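Local coordinates for phenol hydroxylase component phN (Pseudomonas stutzeri, PDB 3U52), which probably serves as the diiron-bearing oxygenase subunit of a multicomponent phenol hydroxylase that adds oxygen to aromatic rings, at residues V258-W267 / G314-A324. Numbering follows the deposited sequence.
Sequences VQRWIDKWFW and GIRPPKYQDVA
D263, on helix 254-283, faces the guanidinium of R316 end-on, the two flat groups 11° from coplanar. NH2 of R316 donates to the syn lone pair of D263 OD1 at 2.6 Å, and NH1 of R316 reaches OD2 of D263 at 2.9 Å, also on the syn side. D263 OD2 takes a second donor, K319 N, which comes from above the carboxylate plane at 2.9 Å with a nearly straight N-H (166°). NH1 of R316 also donates to P317 O, so this one nitrogen ties the salt bridge to the loop's own backbone. The amide of Q259 stacks over a face of the same guanidinium. Further along, one water donates to D263 O and K319 O and so bridges the two backbones. The amine of K319 turns to D438, which also receives Y320 OH. Beside these polar bonds the packing is apolar. I262 and I315 meet tip to tip, and P318 CB lies 3.4 Å from F266 CG. F266 has its CG anti to the backbone N (chi1 171°), which carries CZ forward to 3.7 Å from A324 CB; Y299 of helix 291-310 and a bound xenon also touch F266. W267 packs on Y320 CB and reaches zinc ligand C436. With an alanine in place of D263, the R316 guanidinium would probably lose its carboxylate and K319 N its acceptor. One carboxylate thus satisfies three donors from the loop, pinning the link between helices 291-310 and 321-327 against helix 254-283 by charge as well as by packing.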
loop_
_atom_site.group_PDB
_atom_site.type_symbol
_atom_site.label_atom_id
_atom_site.label_comp_id
_atom_site.label_asym_id
_atom_site.label_seq_id
_atom_site.Cartn_x
_atom_site.Cartn_y
_atom_site.Cartn_z
ATOM N N VAL A 258 17.149 -41.555 5.264
ATOM C CA VAL A 258 17.230 -40.099 5.314
ATOM C C VAL A 258 18.612 -39.665 4.916
ATOM O O VAL A 258 18.766 -38.666 4.242
ATOM C CB VAL A 258 16.886 -39.520 6.728
ATOM C CG1 VAL A 258 17.213 -38.049 6.803
ATOM C CG2 VAL A 258 15.398 -39.707 7.044
ATOM N N GLN A 259 19.638 -40.414 5.322
ATOM C CA GLN A 259 21.016 -40.047 4.930
ATOM C C GLN A 259 21.190 -40.023 3.407
ATOM O O GLN A 259 21.807 -39.092 2.830
ATOM C CB GLN A 259 22.074 -41.007 5.552
ATOM C CG GLN A 259 23.500 -40.535 5.173
ATOM C CD GLN A 259 23.862 -39.247 5.886
ATOM O OE1 GLN A 259 24.091 -38.186 5.270
ATOM N NE2 GLN A 259 23.915 -39.321 7.177
ATOM N N ARG A 260 20.684 -41.055 2.750
ATOM C CA ARG A 260 20.747 -41.110 1.299
ATOM C C ARG A 260 19.981 -39.949 0.648
ATOM O O ARG A 260 20.434 -39.414 -0.371
ATOM C CB ARG A 260 20.166 -42.426 0.760
ATOM C CG ARG A 260 21.102 -43.637 0.905
ATOM C CD ARG A 260 20.380 -44.937 0.425
ATOM N NE ARG A 260 20.589 -45.973 1.447
ATOM C CZ ARG A 260 19.648 -46.700 2.031
ATOM N NH1 ARG A 260 18.371 -46.605 1.678
ATOM N NH2 ARG A 260 20.019 -47.566 2.956
ATOM N N TRP A 261 18.799 -39.618 1.173
ATOM C CA TRP A 261 18.049 -38.447 0.643
ATOM C C TRP A 261 18.791 -37.149 0.856
ATOM O O TRP A 261 18.738 -36.287 0.008
ATOM C CB TRP A 261 16.640 -38.298 1.233
ATOM C CG TRP A 261 15.719 -39.417 0.834
ATOM C CD1 TRP A 261 15.802 -40.189 -0.289
ATOM C CD2 TRP A 261 14.550 -39.831 1.530
ATOM N NE1 TRP A 261 14.765 -41.099 -0.312
ATOM C CE2 TRP A 261 13.976 -40.894 0.788
ATOM C CE3 TRP A 261 13.925 -39.401 2.714
ATOM C CZ2 TRP A 261 12.778 -41.542 1.182
ATOM C CZ3 TRP A 261 12.744 -40.059 3.116
ATOM C CH2 TRP A 261 12.205 -41.120 2.352
ATOM N N ILE A 262 19.445 -36.990 2.005
ATOM C CA ILE A 262 20.236 -35.771 2.255
ATOM C C ILE A 262 21.371 -35.721 1.193
ATOM O O ILE A 262 21.603 -34.696 0.569
ATOM C CB ILE A 262 20.772 -35.745 3.702
ATOM C CG1 ILE A 262 19.651 -35.407 4.721
ATOM C CG2 ILE A 262 21.950 -34.811 3.863
ATOM C CD1 ILE A 262 20.072 -35.573 6.186
ATOM N N ASP A 263 22.080 -36.819 0.994
ATOM C CA ASP A 263 23.156 -36.841 -0.009
ATOM C C ASP A 263 22.638 -36.505 -1.417
ATOM O O ASP A 263 23.252 -35.681 -2.117
ATOM C CB ASP A 263 23.798 -38.222 -0.044
ATOM C CG ASP A 263 24.614 -38.557 1.215
ATOM O OD1 ASP A 263 24.888 -39.776 1.404
ATOM O OD2 ASP A 263 24.987 -37.672 2.029
ATOM N N LYS A 264 21.523 -37.131 -1.828
ATOM C CA LYS A 264 20.889 -36.853 -3.168
ATOM C C LYS A 264 20.419 -35.373 -3.332
ATOM O O LYS A 264 20.748 -34.687 -4.322
ATOM C CB LYS A 264 19.687 -37.767 -3.375
ATOM C CG LYS A 264 18.906 -37.499 -4.671
ATOM C CD LYS A 264 17.682 -38.412 -4.773
ATOM C CE LYS A 264 16.793 -37.816 -5.839
ATOM N NZ LYS A 264 15.594 -38.738 -6.034
ATOM N N TRP A 265 19.705 -34.860 -2.336
ATOM C CA TRP A 265 19.061 -33.576 -2.503
ATOM C C TRP A 265 20.018 -32.449 -2.195
ATOM O O TRP A 265 19.868 -31.375 -2.723
ATOM C CB TRP A 265 17.772 -33.510 -1.638
ATOM C CG TRP A 265 16.736 -34.366 -2.364
ATOM C CD1 TRP A 265 16.318 -35.607 -2.014
ATOM C CD2 TRP A 265 16.095 -34.061 -3.629
ATOM N NE1 TRP A 265 15.442 -36.101 -2.969
ATOM C CE2 TRP A 265 15.265 -35.147 -3.943
ATOM C CE3 TRP A 265 16.099 -32.938 -4.479
ATOM C CZ2 TRP A 265 14.444 -35.177 -5.116
ATOM C CZ3 TRP A 265 15.295 -32.965 -5.665
ATOM C CH2 TRP A 265 14.489 -34.080 -5.953
ATOM N N PHE A 266 20.988 -32.685 -1.313
ATOM C CA PHE A 266 22.111 -31.741 -1.242
ATOM C C PHE A 266 22.670 -31.543 -2.630
ATOM O O PHE A 266 22.863 -30.381 -3.062
ATOM C CB PHE A 266 23.275 -32.200 -0.330
ATOM C CG PHE A 266 24.486 -31.318 -0.464
ATOM C CD1 PHE A 266 25.615 -31.758 -1.167
ATOM C CD2 PHE A 266 24.448 -30.000 0.047
ATOM C CE1 PHE A 266 26.712 -30.919 -1.345
ATOM C CE2 PHE A 266 25.589 -29.156 -0.099
ATOM C CZ PHE A 266 26.689 -29.617 -0.833
ATOM N N TRP A 267 22.958 -32.646 -3.319
ATOM C CA TRP A 267 23.705 -32.569 -4.565
ATOM C C TRP A 267 22.841 -32.000 -5.712
ATOM O O TRP A 267 23.262 -31.106 -6.424
ATOM C CB TRP A 267 24.411 -33.888 -4.925
ATOM C CG TRP A 267 25.295 -33.640 -6.127
ATOM C CD1 TRP A 267 25.017 -33.931 -7.424
ATOM C CD2 TRP A 267 26.601 -33.046 -6.121
ATOM N NE1 TRP A 267 26.047 -33.527 -8.222
ATOM C CE2 TRP A 267 27.030 -32.969 -7.451
ATOM C CE3 TRP A 267 27.433 -32.541 -5.114
ATOM C CZ2 TRP A 267 28.289 -32.419 -7.824
ATOM C CZ3 TRP A 267 28.685 -32.002 -5.475
ATOM C CH2 TRP A 267 29.097 -31.951 -6.808
ATOM N N GLY A 314 22.951 -39.843 14.381
ATOM C CA GLY A 314 23.739 -40.714 13.507
ATOM C C GLY A 314 23.858 -40.187 12.072
ATOM O O GLY A 314 24.257 -40.931 11.172
ATOM N N ILE A 315 23.539 -38.911 11.851
ATOM C CA ILE A 315 23.574 -38.326 10.484
ATOM C C ILE A 315 24.959 -37.691 10.219
ATOM O O ILE A 315 25.523 -37.068 11.101
ATOM C CB ILE A 315 22.418 -37.270 10.294
ATOM C CG1 ILE A 315 21.045 -37.948 10.230
ATOM C CG2 ILE A 315 22.669 -36.288 9.112
ATOM C CD1 ILE A 315 20.807 -38.861 9.030
ATOM N N ARG A 316 25.547 -37.897 9.051
ATOM C CA ARG A 316 26.818 -37.200 8.719
ATOM C C ARG A 316 26.528 -36.111 7.665
ATOM O O ARG A 316 25.457 -36.115 7.059
ATOM C CB ARG A 316 27.880 -38.178 8.203
ATOM C CG ARG A 316 27.368 -39.015 7.036
ATOM C CD ARG A 316 28.413 -39.584 6.101
ATOM N NE ARG A 316 27.767 -40.418 5.085
ATOM C CZ ARG A 316 27.161 -39.937 3.995
ATOM N NH1 ARG A 316 27.139 -38.626 3.764
ATOM N NH2 ARG A 316 26.578 -40.756 3.133
ATOM N N PRO A 317 27.476 -35.164 7.466
ATOM C CA PRO A 317 27.228 -34.124 6.443
ATOM C C PRO A 317 27.081 -34.752 5.051
ATOM O O PRO A 317 27.573 -35.907 4.797
ATOM C CB PRO A 317 28.466 -33.200 6.541
ATOM C CG PRO A 317 29.196 -33.607 7.800
ATOM C CD PRO A 317 28.784 -34.998 8.166
ATOM N N PRO A 318 26.424 -34.031 4.110
ATOM C CA PRO A 318 26.225 -34.639 2.776
ATOM C C PRO A 318 27.513 -35.057 2.046
ATOM O O PRO A 318 28.555 -34.384 2.118
ATOM C CB PRO A 318 25.488 -33.535 1.965
ATOM C CG PRO A 318 24.978 -32.604 2.985
ATOM C CD PRO A 318 25.847 -32.666 4.191
ATOM N N LYS A 319 27.418 -36.183 1.357
ATOM C CA LYS A 319 28.499 -36.694 0.497
ATOM C C LYS A 319 28.857 -35.653 -0.581
ATOM O O LYS A 319 27.968 -34.995 -1.143
ATOM C CB LYS A 319 27.970 -38.003 -0.118
ATOM C CG LYS A 319 28.940 -38.851 -0.852
ATOM C CD LYS A 319 28.328 -40.221 -1.092
ATOM C CE LYS A 319 27.111 -40.111 -1.974
ATOM N NZ LYS A 319 26.672 -41.435 -2.483
ATOM N N TYR A 320 30.155 -35.492 -0.863
ATOM C CA TYR A 320 30.663 -34.474 -1.805
ATOM C C TYR A 320 30.452 -33.011 -1.377
ATOM O O TYR A 320 30.642 -32.144 -2.204
ATOM C CB TYR A 320 30.175 -34.650 -3.283
ATOM C CG TYR A 320 30.326 -36.069 -3.780
ATOM C CD1 TYR A 320 29.212 -36.850 -4.063
ATOM C CD2 TYR A 320 31.584 -36.645 -3.902
ATOM C CE1 TYR A 320 29.361 -38.180 -4.445
ATOM C CE2 TYR A 320 31.736 -37.951 -4.308
ATOM C CZ TYR A 320 30.640 -38.711 -4.566
ATOM O OH TYR A 320 30.837 -40.020 -4.978
ATOM N N GLN A 321 30.110 -32.716 -0.123
ATOM C CA GLN A 321 29.977 -31.298 0.219
ATOM C C GLN A 321 31.332 -30.605 0.020
ATOM O O GLN A 321 31.346 -29.454 -0.358
ATOM C CB GLN A 321 29.405 -31.050 1.631
ATOM C CG GLN A 321 30.386 -31.310 2.738
ATOM C CD GLN A 321 29.964 -30.762 4.082
ATOM O OE1 GLN A 321 28.886 -30.184 4.251
ATOM N NE2 GLN A 321 30.823 -30.957 5.065
ATOM N N ASP A 322 32.458 -31.324 0.217
ATOM C CA ASP A 322 33.811 -30.774 -0.083
ATOM C C ASP A 322 34.043 -30.329 -1.521
ATOM O O ASP A 322 34.759 -29.360 -1.777
ATOM C CB ASP A 322 34.950 -31.743 0.296
ATOM C CG ASP A 322 34.793 -33.192 -0.320
ATOM O OD1 ASP A 322 33.764 -33.951 -0.053
ATOM O OD2 ASP A 322 35.765 -33.606 -1.025
ATOM N N VAL A 323 33.478 -31.089 -2.454
ATOM C CA VAL A 323 33.571 -30.774 -3.868
ATOM C C VAL A 323 32.809 -29.458 -4.096
ATOM O O VAL A 323 33.266 -28.608 -4.851
ATOM C CB VAL A 323 33.003 -31.938 -4.737
ATOM C CG1 VAL A 323 32.983 -31.559 -6.165
ATOM C CG2 VAL A 323 33.816 -33.239 -4.560
ATOM N N ALA A 324 31.644 -29.297 -3.450
ATOM C CA ALA A 324 30.798 -28.106 -3.620
ATOM C C ALA A 324 31.486 -26.881 -2.971
ATOM O O ALA A 324 31.466 -25.753 -3.528
ATOM C CB ALA A 324 29.424 -28.359 -3.004
HETATM O O HOH W 1 25.785 -35.997 -2.671
#